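Local coordinates for catechol 2,3-dioxygenase (Rhodococcus sp., PDB 2WL9), which probably catalyses extradiol (meta) ring cleavage of catechols with molecular oxygen at an iron centre, a step in the breakdown of aromatic hydrocarbons, at residues L17-D22 with A255-W260. Sequence-based numbering, arbitrary orientation.
Sequences LDAWRD and ANPSGW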
ATOM      1  N   LEU C  17     -12.344  21.569 -43.117  1.00 25.71           N
ATOM      2  CA  LEU C  17     -11.424  21.785 -42.044  1.00 26.03           C
ATOM      3  C   LEU C  17     -11.988  22.673 -40.933  1.00 26.16           C
ATOM      4  O   LEU C  17     -11.789  22.408 -39.803  1.00 25.99           O
ATOM      5  CB  LEU C  17     -10.100  22.297 -42.589  1.00 25.16           C
ATOM      6  CG  LEU C  17      -8.798  21.571 -42.286  1.00 24.86           C
ATOM      7  CD1 LEU C  17      -8.923  20.128 -41.999  1.00 24.58           C
ATOM      8  CD2 LEU C  17      -7.729  21.833 -43.295  1.00 25.02           C
ATOM      9  N   ASP C  18     -12.709  23.716 -41.296  1.00 26.46           N
ATOM     10  CA  ASP C  18     -13.288  24.608 -40.326  1.00 26.88           C
ATOM     11  C   ASP C  18     -14.277  23.920 -39.387  1.00 26.11           C
ATOM     12  O   ASP C  18     -14.249  24.139 -38.238  1.00 26.30           O
ATOM     13  CB  ASP C  18     -14.014  25.749 -41.039  1.00 27.85           C
ATOM     14  CG  ASP C  18     -13.102  26.871 -41.429  1.00 29.67           C
ATOM     15  OD1 ASP C  18     -11.895  26.686 -41.371  1.00 30.72           O
ATOM     16  OD2 ASP C  18     -13.597  27.936 -41.779  1.00 31.84           O
ATOM     17  N   ALA C  19     -15.127  23.083 -39.913  1.00 25.37           N
ATOM     18  CA  ALA C  19     -16.111  22.378 -39.088  1.00 24.35           C
ATOM     19  C   ALA C  19     -15.438  21.386 -38.141  1.00 23.57           C
ATOM     20  O   ALA C  19     -15.852  21.246 -36.992  1.00 23.19           O
ATOM     21  CB  ALA C  19     -17.145  21.678 -39.961  1.00 24.42           C
ATOM     22  N   TRP C  20     -14.395  20.716 -38.633  1.00 22.87           N
ATOM     23  CA  TRP C  20     -13.633  19.733 -37.849  1.00 22.32           C
ATOM     24  C   TRP C  20     -12.875  20.342 -36.673  1.00 22.24           C
ATOM     25  O   TRP C  20     -12.821  19.749 -35.590  1.00 22.25           O
ATOM     26  CB  TRP C  20     -12.672  18.954 -38.750  1.00 21.86           C
ATOM     27  CG  TRP C  20     -13.274  17.700 -39.284  1.00 21.69           C
ATOM     28  CD1 TRP C  20     -13.773  17.498 -40.538  1.00 21.57           C
ATOM     29  CD2 TRP C  20     -13.453  16.472 -38.575  1.00 20.94           C
ATOM     30  NE1 TRP C  20     -14.246  16.214 -40.655  1.00 21.55           N
ATOM     31  CE2 TRP C  20     -14.066  15.563 -39.464  1.00 20.88           C
ATOM     32  CE3 TRP C  20     -13.160  16.052 -37.271  1.00 19.87           C
ATOM     33  CZ2 TRP C  20     -14.383  14.254 -39.095  1.00 19.92           C
ATOM     34  CZ3 TRP C  20     -13.479  14.750 -36.904  1.00 20.04           C
ATOM     35  CH2 TRP C  20     -14.082  13.865 -37.814  1.00 19.58           C
ATOM     36  N   ARG C  21     -12.283  21.513 -36.883  1.00 22.71           N
ATOM     37  CA  ARG C  21     -11.680  22.273 -35.786  1.00 23.10           C
ATOM     38  C   ARG C  21     -12.741  22.577 -34.734  1.00 23.06           C
ATOM     39  O   ARG C  21     -12.567  22.247 -33.563  1.00 22.86           O
ATOM     40  CB  ARG C  21     -11.047  23.573 -36.301  1.00 23.81           C
ATOM     41  CG  ARG C  21      -9.893  23.341 -37.270  1.00 24.81           C
ATOM     42  CD  ARG C  21      -9.281  24.640 -37.761  1.00 28.27           C
ATOM     43  NE  ARG C  21      -8.624  25.368 -36.679  1.00 29.73           N
ATOM     44  CZ  ARG C  21      -7.474  26.025 -36.802  1.00 30.86           C
ATOM     45  NH1 ARG C  21      -6.823  26.034 -37.959  1.00 31.66           N
ATOM     46  NH2 ARG C  21      -6.962  26.657 -35.759  1.00 31.09           N
ATOM     47  N   ASP C  22     -13.847  23.183 -35.162  1.00 23.11           N
ATOM     48  CA  ASP C  22     -14.967  23.508 -34.266  1.00 22.97           C
ATOM     49  C   ASP C  22     -15.428  22.292 -33.466  1.00 22.28           C
ATOM     50  O   ASP C  22     -15.723  22.394 -32.275  1.00 21.64           O
ATOM     51  CB  ASP C  22     -16.149  24.073 -35.065  1.00 23.83           C
ATOM     52  CG  ASP C  22     -15.942  25.520 -35.500  1.00 25.47           C
ATOM     53  OD1 ASP C  22     -14.803  26.035 -35.443  1.00 26.30           O
ATOM     54  OD2 ASP C  22     -16.940  26.143 -35.916  1.00 28.07           O
ATOM     55  N   ALA C 255     -22.717  12.141 -34.537  1.00 21.11           N
ATOM     56  CA  ALA C 255     -22.199  12.457 -35.876  1.00 21.34           C
ATOM     57  C   ALA C 255     -20.998  13.392 -35.838  1.00 20.93           C
ATOM     58  O   ALA C 255     -20.928  14.294 -35.007  1.00 21.30           O
ATOM     59  CB  ALA C 255     -23.297  13.067 -36.742  1.00 21.64           C
ATOM     60  N   ASN C 256     -20.060  13.178 -36.753  1.00 20.64           N
ATOM     61  CA  ASN C 256     -18.967  14.127 -36.964  1.00 20.44           C
ATOM     62  C   ASN C 256     -19.136  14.891 -38.298  1.00 20.81           C
ATOM     63  O   ASN C 256     -20.079  14.620 -39.044  1.00 21.40           O
ATOM     64  CB  ASN C 256     -17.594  13.440 -36.812  1.00 19.77           C
ATOM     65  CG  ASN C 256     -17.342  12.355 -37.847  1.00 19.75           C
ATOM     66  OD1 ASN C 256     -17.619  12.516 -39.038  1.00 19.92           O
ATOM     67  ND2 ASN C 256     -16.780  11.246 -37.394  1.00 20.54           N
ATOM     68  N   PRO C 257     -18.256  15.867 -38.589  1.00 20.87           N
ATOM     69  CA  PRO C 257     -18.419  16.654 -39.819  1.00 21.35           C
ATOM     70  C   PRO C 257     -18.278  15.863 -41.117  1.00 21.21           C
ATOM     71  O   PRO C 257     -18.629  16.384 -42.174  1.00 22.26           O
ATOM     72  CB  PRO C 257     -17.305  17.700 -39.721  1.00 21.24           C
ATOM     73  CG  PRO C 257     -16.988  17.782 -38.282  1.00 21.13           C
ATOM     74  CD  PRO C 257     -17.162  16.393 -37.760  1.00 20.71           C
ATOM     75  N   SER C 258     -17.781  14.629 -41.042  1.00 20.62           N
ATOM     76  CA  SER C 258     -17.608  13.797 -42.237  1.00 20.57           C
ATOM     77  C   SER C 258     -18.749  12.794 -42.452  1.00 20.61           C
ATOM     78  O   SER C 258     -18.717  12.009 -43.393  1.00 20.75           O
ATOM     79  CB  SER C 258     -16.255  13.084 -42.217  1.00 20.23           C
ATOM     80  OG  SER C 258     -15.194  14.004 -42.436  1.00 19.59           O
ATOM     81  N   GLY C 259     -19.748  12.828 -41.576  1.00 20.60           N
ATOM     82  CA  GLY C 259     -20.935  12.001 -41.732  1.00 20.95           C
ATOM     83  C   GLY C 259     -20.830  10.612 -41.132  1.00 21.03           C
ATOM     84  O   GLY C 259     -21.735   9.799 -41.305  1.00 21.11           O
ATOM     85  N   TRP C 260     -19.718  10.329 -40.451  1.00 20.91           N
ATOM     86  CA  TRP C 260     -19.604   9.103 -39.652  1.00 20.38           C
ATOM     87  C   TRP C 260     -19.590   9.442 -38.158  1.00 20.10           C
ATOM     88  O   TRP C 260     -19.855  10.591 -37.789  1.00 20.29           O
ATOM     89  CB  TRP C 260     -18.425   8.206 -40.095  1.00 20.30           C
ATOM     90  CG  TRP C 260     -17.067   8.856 -40.184  1.00 20.02           C
ATOM     91  CD1 TRP C 260     -16.597   9.647 -41.195  1.00 20.12           C
ATOM     92  CD2 TRP C 260     -15.983   8.712 -39.256  1.00 19.33           C
ATOM     93  NE1 TRP C 260     -15.303  10.035 -40.935  1.00 18.91           N
ATOM     94  CE2 TRP C 260     -14.902   9.473 -39.753  1.00 19.45           C
ATOM     95  CE3 TRP C 260     -15.827   8.026 -38.044  1.00 19.42           C
ATOM     96  CZ2 TRP C 260     -13.674   9.567 -39.077  1.00 18.59           C
ATOM     97  CZ3 TRP C 260     -14.608   8.122 -37.374  1.00 18.97           C
ATOM     98  CH2 TRP C 260     -13.551   8.886 -37.894  1.00 18.22           C
TER
HETATM   99  O   HOH W   1     -15.584  17.216 -43.385  1.00 16.39           O
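The indole NE1 of Trp-20 gives its hydrogen to Ser-258 OG at 3.0 Å, with the serine oxygen close to the ring plane and the N-H...OG angle a bent 144°. OG is gripped a second time, by OD1 of Asp-60, so a small hydroxyl that can take part in two bonds at once suits a place between an indole N-H and a carboxylate. A water also lies in the indole plane and accepts a weak bond from NE1.

Pro-257 covers one face of the same indole. Its CD stands 3.6 Å from the centroid of the six-membered ring, nearly on the normal, a CH-pi contact, while CB lies over the pyrrole side, 3.5 Å from NE1. The rigid pyrrolidine brings its C-H groups down on a flat aromatic surface, and Ala-19 is small enough to let its CB meet Pro-257 CB beside it.

The proline occupies the second position of a type I beta turn, Asn-256 to Gly-259, where its ring-restricted phi is what the turn needs. The turn links strands 250-255 and 261-266 of the iron-binding half; helix 17-24 belongs to the N-terminal half, so the contact joins the two glyoxalase-type (VOC) halves of a type I extradiol dioxygenase. Asn-256 shapes the turn: CG lies between the backbone N and the carbonyl carbon (chi1 63°), and OD1 accepts from Ser-258 N at 2.9 Å, an Asx turn, and more weakly from Trp-260 N. The same amide also packs on Trp-20, its CG 3.6 Å from Trp-20 CH2 and its plane 41° from the Trp-20 ring, while ND2 sits over the ring centre of Trp-260.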